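Local coordinates for protein superoxide dismutase (Clostridium difficile, PDB 3TJT) that probably protects the cell from superoxide by converting it, at a metal centre, into hydrogen peroxide and oxygen, at residues T161-Y173 and Y184-A197. Numbering follows the deposited sequence.
Sequences TPIIGLDVWEHAY and YIDNWFNVVNWNGA. With FE (Fe (III) ion), chain B.
The phenol oxygen of Y184 is gripped twice: it donates to the backbone carbonyl D167 O at 2.8 Å, within that carbonyl's plane and with a C=O...O angle of 152°, and it accepts from a water that also donates to A172 O. Bond and water bridge together tie the ring, which leaves the helix with CG anti to the backbone N (chi1 165°), to both ends of the turn that carries the metal ligands. Y173 CB presses on one face of this ring, 3.5 Å from its centroid, while the Y173 ring itself lies nearly parallel but slid aside, its hydroxyl held by R181.

One turn along the helix, W188 is sandwiched. L166 CD1 sits almost squarely over its five-membered ring, 3.4 Å from the centroid, and V192 CG2 covers the opposite face. The other methyl of L166, CD2, rests against I185 CG1. G165 O, a buried carbonyl with no partner in the model, comes within 3.2 Å of W188 CZ2. Farther down, I164 splits its branches: CD1 reaches W188 CH2 and W194 CH2, whereas CG2 packs 3.5 Å from A197 CB, where the strand bulges against L136.

The iron is bound by D167 OD2 at 1.9 Å and by H171 NE2 at 2.2 Å, and D167 OD1 accepts from W169 N in an Asx turn. H30, H85 and a water complete the metal site. By bonding to the backbone of the ligand D167, Y184 probably helps, from the second shell, to position the Asp-Xaa-Trp-Glu-His ligand motif of the iron/manganese superoxide dismutase C-terminal domain.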
loop_
_atom_site.group_PDB
_atom_site.type_symbol
_atom_site.label_atom_id
_atom_site.label_comp_id
_atom_site.label_asym_id
_atom_site.label_seq_id
_atom_site.Cartn_x
_atom_site.Cartn_y
_atom_site.Cartn_z
ATOM N N THR A 161 -5.940 -22.292 -3.045
ATOM C CA THR A 161 -5.904 -22.085 -4.489
ATOM C C THR A 161 -6.801 -20.915 -4.864
ATOM O O THR A 161 -7.996 -20.943 -4.590
ATOM C CB THR A 161 -6.388 -23.346 -5.226
ATOM O OG1 THR A 161 -5.501 -24.432 -4.929
ATOM C CG2 THR A 161 -6.411 -23.116 -6.731
ATOM N N PRO A 162 -6.222 -19.876 -5.492
ATOM C CA PRO A 162 -7.012 -18.695 -5.861
ATOM C C PRO A 162 -7.991 -19.023 -6.982
ATOM O O PRO A 162 -7.606 -19.643 -7.973
ATOM C CB PRO A 162 -5.963 -17.699 -6.376
ATOM C CG PRO A 162 -4.643 -18.251 -5.997
ATOM C CD PRO A 162 -4.803 -19.733 -5.848
ATOM N N ILE A 163 -9.236 -18.593 -6.816
ATOM C CA ILE A 163 -10.291 -18.814 -7.799
ATOM C C ILE A 163 -10.592 -17.498 -8.529
ATOM O O ILE A 163 -10.534 -17.434 -9.753
ATOM C CB ILE A 163 -11.556 -19.363 -7.128
ATOM C CG1 ILE A 163 -11.220 -20.651 -6.358
ATOM C CG2 ILE A 163 -12.661 -19.624 -8.171
ATOM C CD1 ILE A 163 -10.536 -21.715 -7.208
ATOM N N ILE A 164 -10.925 -16.454 -7.771
ATOM C CA ILE A 164 -10.817 -15.086 -8.296
ATOM C C ILE A 164 -10.028 -14.234 -7.292
ATOM O O ILE A 164 -9.861 -14.615 -6.134
ATOM C CB ILE A 164 -12.193 -14.422 -8.593
ATOM C CG1 ILE A 164 -12.908 -14.002 -7.306
ATOM C CG2 ILE A 164 -13.068 -15.331 -9.486
ATOM C CD1 ILE A 164 -14.191 -13.191 -7.537
ATOM N N GLY A 165 -9.535 -13.087 -7.734
ATOM C CA GLY A 165 -8.796 -12.212 -6.837
ATOM C C GLY A 165 -8.827 -10.793 -7.360
ATOM O O GLY A 165 -8.847 -10.598 -8.573
ATOM N N LEU A 166 -8.828 -9.821 -6.447
ATOM C CA LEU A 166 -8.916 -8.400 -6.797
ATOM C C LEU A 166 -7.760 -7.626 -6.177
ATOM O O LEU A 166 -7.543 -7.664 -4.959
ATOM C CB LEU A 166 -10.247 -7.815 -6.310
ATOM C CG LEU A 166 -10.457 -6.300 -6.489
ATOM C CD1 LEU A 166 -10.319 -5.887 -7.956
ATOM C CD2 LEU A 166 -11.812 -5.887 -5.911
ATOM N N ASP A 167 -7.029 -6.926 -7.031
ATOM C CA ASP A 167 -5.922 -6.058 -6.636
ATOM C C ASP A 167 -6.489 -4.778 -6.030
ATOM O O ASP A 167 -7.196 -4.034 -6.706
ATOM C CB ASP A 167 -5.094 -5.744 -7.888
ATOM C CG ASP A 167 -3.798 -5.021 -7.592
ATOM O OD1 ASP A 167 -3.560 -4.620 -6.428
ATOM O OD2 ASP A 167 -2.988 -4.855 -8.535
ATOM N N VAL A 168 -6.197 -4.514 -4.755
ATOM C CA VAL A 168 -6.626 -3.244 -4.158
ATOM C C VAL A 168 -5.465 -2.344 -3.737
ATOM O O VAL A 168 -5.640 -1.449 -2.907
ATOM C CB VAL A 168 -7.657 -3.406 -2.994
ATOM C CG1 VAL A 168 -8.988 -3.937 -3.522
ATOM C CG2 VAL A 168 -7.114 -4.308 -1.888
ATOM N N TRP A 169 -4.290 -2.573 -4.313
ATOM C CA TRP A 169 -3.222 -1.577 -4.264
ATOM C C TRP A 169 -3.805 -0.324 -4.894
ATOM O O TRP A 169 -4.611 -0.409 -5.831
ATOM C CB TRP A 169 -2.018 -2.012 -5.089
ATOM C CG TRP A 169 -1.120 -3.039 -4.444
ATOM C CD1 TRP A 169 -1.476 -4.285 -3.995
ATOM C CD2 TRP A 169 0.286 -2.913 -4.209
ATOM N NE1 TRP A 169 -0.371 -4.936 -3.489
ATOM C CE2 TRP A 169 0.723 -4.122 -3.618
ATOM C CE3 TRP A 169 1.222 -1.902 -4.448
ATOM C CZ2 TRP A 169 2.056 -4.337 -3.256
ATOM C CZ3 TRP A 169 2.557 -2.119 -4.093
ATOM C CH2 TRP A 169 2.958 -3.329 -3.502
ATOM N N GLU A 170 -3.393 0.841 -4.415
ATOM C CA GLU A 170 -3.941 2.068 -4.975
ATOM C C GLU A 170 -3.593 2.266 -6.457
ATOM O O GLU A 170 -4.368 2.894 -7.183
ATOM C CB GLU A 170 -3.560 3.274 -4.102
ATOM C CG GLU A 170 -4.356 3.280 -2.799
ATOM C CD GLU A 170 -3.856 4.293 -1.773
ATOM O OE1 GLU A 170 -2.636 4.570 -1.731
ATOM O OE2 GLU A 170 -4.705 4.796 -1.015
ATOM N N HIS A 171 -2.472 1.724 -6.923
ATOM C CA HIS A 171 -2.163 1.873 -8.351
ATOM C C HIS A 171 -3.242 1.252 -9.235
ATOM O O HIS A 171 -3.388 1.620 -10.402
ATOM C CB HIS A 171 -0.755 1.387 -8.742
ATOM C CG HIS A 171 -0.516 -0.081 -8.525
ATOM N ND1 HIS A 171 0.476 -0.551 -7.690
ATOM C CD2 HIS A 171 -1.122 -1.174 -9.044
ATOM C CE1 HIS A 171 0.468 -1.876 -7.705
ATOM N NE2 HIS A 171 -0.496 -2.276 -8.513
ATOM N N ALA A 172 -4.015 0.331 -8.678
ATOM C CA ALA A 172 -4.993 -0.391 -9.486
ATOM C C ALA A 172 -6.248 0.416 -9.755
ATOM O O ALA A 172 -7.028 0.070 -10.649
ATOM C CB ALA A 172 -5.365 -1.724 -8.833
ATOM N N TYR A 173 -6.463 1.479 -8.982
ATOM C CA TYR A 173 -7.717 2.207 -9.079
ATOM C C TYR A 173 -7.644 3.727 -8.920
ATOM O O TYR A 173 -8.654 4.398 -9.109
ATOM C CB TYR A 173 -8.757 1.653 -8.094
ATOM C CG TYR A 173 -8.435 1.805 -6.609
ATOM C CD1 TYR A 173 -8.743 2.980 -5.917
ATOM C CD2 TYR A 173 -7.865 0.755 -5.894
ATOM C CE1 TYR A 173 -8.476 3.100 -4.532
ATOM C CE2 TYR A 173 -7.590 0.871 -4.518
ATOM C CZ TYR A 173 -7.895 2.038 -3.852
ATOM O OH TYR A 173 -7.625 2.138 -2.497
ATOM N N TYR A 184 -14.677 1.221 -7.249
ATOM C CA TYR A 184 -13.812 0.335 -8.017
ATOM C C TYR A 184 -14.213 -1.121 -7.796
ATOM O O TYR A 184 -14.347 -1.893 -8.748
ATOM C CB TYR A 184 -12.363 0.549 -7.585
ATOM C CG TYR A 184 -11.361 -0.507 -8.018
ATOM C CD1 TYR A 184 -11.081 -0.738 -9.361
ATOM C CD2 TYR A 184 -10.652 -1.234 -7.065
ATOM C CE1 TYR A 184 -10.122 -1.692 -9.748
ATOM C CE2 TYR A 184 -9.711 -2.176 -7.428
ATOM C CZ TYR A 184 -9.445 -2.405 -8.766
ATOM O OH TYR A 184 -8.493 -3.337 -9.099
ATOM N N ILE A 185 -14.405 -1.489 -6.535
ATOM C CA ILE A 185 -14.759 -2.868 -6.198
ATOM C C ILE A 185 -16.088 -3.258 -6.837
ATOM O O ILE A 185 -16.203 -4.303 -7.481
ATOM C CB ILE A 185 -14.827 -3.069 -4.673
ATOM C CG1 ILE A 185 -13.436 -2.854 -4.063
ATOM C CG2 ILE A 185 -15.367 -4.458 -4.345
ATOM C CD1 ILE A 185 -13.450 -2.602 -2.554
ATOM N N ASP A 186 -17.089 -2.407 -6.680
ATOM C CA ASP A 186 -18.397 -2.699 -7.254
ATOM C C ASP A 186 -18.337 -2.830 -8.779
ATOM O O ASP A 186 -18.908 -3.759 -9.352
ATOM C CB ASP A 186 -19.417 -1.635 -6.856
ATOM C CG ASP A 186 -20.844 -2.078 -7.122
ATOM O OD1 ASP A 186 -21.238 -3.173 -6.653
ATOM O OD2 ASP A 186 -21.569 -1.334 -7.805
ATOM N N ASN A 187 -17.630 -1.917 -9.433
ATOM C CA ASN A 187 -17.524 -1.954 -10.889
ATOM C C ASN A 187 -16.759 -3.161 -11.405
ATOM O O ASN A 187 -17.016 -3.641 -12.506
ATOM C CB ASN A 187 -16.897 -0.669 -11.420
ATOM C CG ASN A 187 -17.931 0.394 -11.708
ATOM O OD1 ASN A 187 -19.126 0.104 -11.768
ATOM N ND2 ASN A 187 -17.484 1.626 -11.887
ATOM N N TRP A 188 -15.819 -3.654 -10.604
ATOM C CA TRP A 188 -14.965 -4.747 -11.042
ATOM C C TRP A 188 -15.759 -6.024 -11.333
ATOM O O TRP A 188 -15.368 -6.827 -12.181
ATOM C CB TRP A 188 -13.883 -5.006 -9.996
ATOM C CG TRP A 188 -12.958 -6.131 -10.318
ATOM C CD1 TRP A 188 -11.956 -6.135 -11.238
ATOM C CD2 TRP A 188 -12.927 -7.418 -9.681
ATOM N NE1 TRP A 188 -11.305 -7.347 -11.222
ATOM C CE2 TRP A 188 -11.886 -8.151 -10.278
ATOM C CE3 TRP A 188 -13.677 -8.011 -8.663
ATOM C CZ2 TRP A 188 -11.570 -9.451 -9.890
ATOM C CZ3 TRP A 188 -13.365 -9.309 -8.280
ATOM C CH2 TRP A 188 -12.324 -10.015 -8.896
ATOM N N PHE A 189 -16.860 -6.215 -10.624
ATOM C CA PHE A 189 -17.666 -7.413 -10.826
ATOM C C PHE A 189 -18.251 -7.502 -12.241
ATOM O O PHE A 189 -18.629 -8.579 -12.693
ATOM C CB PHE A 189 -18.730 -7.554 -9.735
ATOM C CG PHE A 189 -18.205 -8.231 -8.498
ATOM C CD1 PHE A 189 -18.245 -9.608 -8.384
ATOM C CD2 PHE A 189 -17.615 -7.497 -7.486
ATOM C CE1 PHE A 189 -17.733 -10.244 -7.263
ATOM C CE2 PHE A 189 -17.102 -8.124 -6.364
ATOM C CZ PHE A 189 -17.160 -9.502 -6.255
ATOM N N ASN A 190 -18.292 -6.373 -12.950
ATOM C CA ASN A 190 -18.719 -6.395 -14.350
ATOM C C ASN A 190 -17.703 -7.037 -15.285
ATOM O O ASN A 190 -18.045 -7.427 -16.399
ATOM C CB ASN A 190 -19.045 -4.981 -14.837
ATOM C CG ASN A 190 -20.213 -4.379 -14.100
ATOM O OD1 ASN A 190 -20.047 -3.501 -13.251
ATOM N ND2 ASN A 190 -21.406 -4.867 -14.398
ATOM N N VAL A 191 -16.451 -7.145 -14.846
ATOM C CA VAL A 191 -15.418 -7.715 -15.710
ATOM C C VAL A 191 -14.830 -9.034 -15.210
ATOM O O VAL A 191 -13.940 -9.580 -15.846
ATOM C CB VAL A 191 -14.261 -6.736 -15.995
ATOM C CG1 VAL A 191 -14.778 -5.481 -16.705
ATOM C CG2 VAL A 191 -13.525 -6.372 -14.713
ATOM N N VAL A 192 -15.309 -9.539 -14.081
ATOM C CA VAL A 192 -14.827 -10.844 -13.615
ATOM C C VAL A 192 -15.084 -11.913 -14.674
ATOM O O VAL A 192 -16.193 -12.009 -15.214
ATOM C CB VAL A 192 -15.494 -11.268 -12.298
ATOM C CG1 VAL A 192 -15.098 -12.716 -11.942
ATOM C CG2 VAL A 192 -15.112 -10.320 -11.173
ATOM N N ASN A 193 -14.059 -12.704 -14.982
ATOM C CA ASN A 193 -14.186 -13.800 -15.940
ATOM C C ASN A 193 -14.587 -15.090 -15.223
ATOM O O ASN A 193 -13.736 -15.846 -14.749
ATOM C CB ASN A 193 -12.874 -14.002 -16.711
ATOM C CG ASN A 193 -12.970 -15.106 -17.765
ATOM O OD1 ASN A 193 -13.980 -15.798 -17.865
ATOM N ND2 ASN A 193 -11.911 -15.277 -18.542
ATOM N N TRP A 194 -15.888 -15.335 -15.147
ATOM C CA TRP A 194 -16.399 -16.490 -14.411
ATOM C C TRP A 194 -16.046 -17.816 -15.075
ATOM O O TRP A 194 -15.946 -18.839 -14.396
ATOM C CB TRP A 194 -17.907 -16.362 -14.147
ATOM C CG TRP A 194 -18.170 -15.343 -13.090
ATOM C CD1 TRP A 194 -18.701 -14.095 -13.257
ATOM C CD2 TRP A 194 -17.840 -15.459 -11.700
ATOM N NE1 TRP A 194 -18.739 -13.433 -12.046
ATOM C CE2 TRP A 194 -18.222 -14.253 -11.076
ATOM C CE3 TRP A 194 -17.272 -16.475 -10.921
ATOM C CZ2 TRP A 194 -18.046 -14.028 -9.706
ATOM C CZ3 TRP A 194 -17.103 -16.256 -9.561
ATOM C CH2 TRP A 194 -17.489 -15.041 -8.967
ATOM N N ASN A 195 -15.852 -17.808 -16.390
ATOM C CA ASN A 195 -15.398 -19.024 -17.069
ATOM C C ASN A 195 -13.966 -19.374 -16.678
ATOM O O ASN A 195 -13.637 -20.544 -16.468
ATOM C CB ASN A 195 -15.531 -18.892 -18.587
ATOM C CG ASN A 195 -16.967 -18.632 -19.017
ATOM O OD1 ASN A 195 -17.908 -18.996 -18.316
ATOM N ND2 ASN A 195 -17.138 -17.985 -20.166
ATOM N N GLY A 196 -13.123 -18.353 -16.564
ATOM C CA GLY A 196 -11.762 -18.548 -16.091
ATOM C C GLY A 196 -11.769 -19.009 -14.641
ATOM O O GLY A 196 -11.001 -19.900 -14.258
ATOM N N ALA A 197 -12.644 -18.414 -13.836
ATOM C CA ALA A 197 -12.790 -18.813 -12.442
ATOM C C ALA A 197 -13.180 -20.290 -12.346
ATOM O O ALA A 197 -12.652 -21.031 -11.512
ATOM C CB ALA A 197 -13.815 -17.948 -11.737
HETATM FE FE FE B . -1.238 -4.270 -9.045
HETATM O O HOH W 1 -7.309 -2.454 -11.741
HETATM O O HOH W 2 -0.677 -4.932 -6.990
#